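Glycerate kinase, putative (Thermotoga maritima, PDB 2B8N) catalyses the magnesium-dependent transfer of phosphate from ATP to D-glycerate, giving 2-phosphoglycerate in the breakdown of serine. Local coordinates at residues A186-F190 and L252-E256. Numbering follows the deposited sequence.
Sequences AERVF and LSNVE
The closing turn of helix 184-189 faces the loop that leads into strand 255-261, and the backbones come nearest at Phe190 and Asn254, whose CA atoms are 6.9 Å apart. Phe190 is the first residue to leave helical geometry, yet its N still bonds to Ala186 O at 3.1 Å. Asn254 ND2 donates to that same oxygen, at 3.0 Å and nearly straight (161°), and the acceptor lies close to the plane of the asparagine amide. The two donors reach Ala186 O from opposite faces of the carbonyl plane. Asn254 CG sits between its own N and carbonyl carbon (chi1 69°), which carries the buried amide across to the helix end; ND2 also bonds to Ala192 O, so one NH2 group ties together the last helical turn and the short link to strand 193-199. The Phe190 ring presents its edge to this amide, CD1 lying 4.0 Å from ND2, with the planes 69° apart. Beside the amide oxygen, the Ala186 methyl packs against Val255 CG2 at 3.8 Å and Leu252 CD1 at 3.9 Å, both on its strand-facing side. Backbone hydrogen bonds join Asn254 and Glu256 to Val194, where strands 193-199 and 255-261 begin their parallel pairing. Asn254 thus links a helix-to-strand connection of an alpha/beta fold to the parallel sheet's outermost strand within this chain.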
# COMPACT_ATOMS: atom_id res chain seq x y z
N ALA A 186 -21.37 -3.27 1.21
CA ALA A 186 -22.17 -2.65 0.12
C ALA A 186 -23.59 -3.16 0.16
O ALA A 186 -24.55 -2.44 -0.18
CB ALA A 186 -21.56 -2.95 -1.26
N GLU A 187 -23.71 -4.43 0.55
CA GLU A 187 -24.99 -5.07 0.68
C GLU A 187 -25.80 -4.44 1.82
O GLU A 187 -27.02 -4.36 1.74
CB GLU A 187 -24.80 -6.57 0.89
CG GLU A 187 -26.05 -7.32 1.25
CD GLU A 187 -25.87 -8.82 1.14
OE1 GLU A 187 -24.98 -9.37 1.80
OE2 GLU A 187 -26.65 -9.44 0.39
N ARG A 188 -25.14 -3.99 2.89
CA ARG A 188 -25.86 -3.32 4.01
C ARG A 188 -26.20 -1.87 3.70
O ARG A 188 -27.20 -1.33 4.15
CB ARG A 188 -25.04 -3.35 5.27
CG ARG A 188 -24.90 -4.69 5.90
CD ARG A 188 -26.06 -4.99 6.84
NE ARG A 188 -25.56 -5.76 7.97
CZ ARG A 188 -25.55 -5.37 9.25
NH1 ARG A 188 -26.03 -4.21 9.63
NH2 ARG A 188 -25.04 -6.19 10.16
N VAL A 189 -25.33 -1.23 2.94
CA VAL A 189 -25.56 0.15 2.50
C VAL A 189 -26.79 0.25 1.60
O VAL A 189 -27.53 1.24 1.64
CB VAL A 189 -24.31 0.67 1.79
CG1 VAL A 189 -24.61 1.95 1.01
CG2 VAL A 189 -23.23 0.91 2.83
N PHE A 190 -26.99 -0.78 0.78
CA PHE A 190 -28.20 -0.92 0.03
C PHE A 190 -29.42 -0.60 0.90
O PHE A 190 -29.51 -1.02 2.11
CB PHE A 190 -28.34 -2.33 -0.56
CG PHE A 190 -29.29 -2.41 -1.73
CD1 PHE A 190 -28.86 -2.06 -3.01
CD2 PHE A 190 -30.62 -2.76 -1.54
CE1 PHE A 190 -29.74 -2.10 -4.11
CE2 PHE A 190 -31.50 -2.80 -2.61
CZ PHE A 190 -31.07 -2.47 -3.90
N LEU A 252 -23.06 -6.97 -7.20
CA LEU A 252 -23.41 -5.72 -6.51
C LEU A 252 -23.83 -4.68 -7.55
O LEU A 252 -23.13 -4.48 -8.53
CB LEU A 252 -22.23 -5.19 -5.68
CG LEU A 252 -21.58 -6.07 -4.59
CD1 LEU A 252 -20.32 -5.44 -4.02
CD2 LEU A 252 -22.53 -6.35 -3.47
N SER A 253 -24.97 -4.03 -7.36
CA SER A 253 -25.46 -3.03 -8.30
C SER A 253 -25.26 -1.59 -7.83
O SER A 253 -25.45 -0.67 -8.60
CB SER A 253 -26.94 -3.26 -8.56
OG SER A 253 -27.65 -3.43 -7.34
N ASN A 254 -24.88 -1.40 -6.56
CA ASN A 254 -24.84 -0.06 -5.96
C ASN A 254 -23.42 0.45 -5.64
O ASN A 254 -23.21 1.10 -4.62
CB ASN A 254 -25.68 -0.05 -4.67
CG ASN A 254 -25.05 -0.87 -3.57
OD1 ASN A 254 -24.35 -1.85 -3.84
ND2 ASN A 254 -25.28 -0.48 -2.32
N VAL A 255 -22.45 0.19 -6.51
CA VAL A 255 -21.06 0.57 -6.22
C VAL A 255 -20.34 1.27 -7.37
O VAL A 255 -20.43 0.87 -8.51
CB VAL A 255 -20.22 -0.67 -5.87
CG1 VAL A 255 -18.76 -0.29 -5.70
CG2 VAL A 255 -20.75 -1.33 -4.59
N GLU A 256 -19.59 2.31 -7.04
CA GLU A 256 -18.68 2.94 -7.98
C GLU A 256 -17.35 3.04 -7.25
O GLU A 256 -17.29 3.59 -6.16
CB GLU A 256 -19.15 4.35 -8.36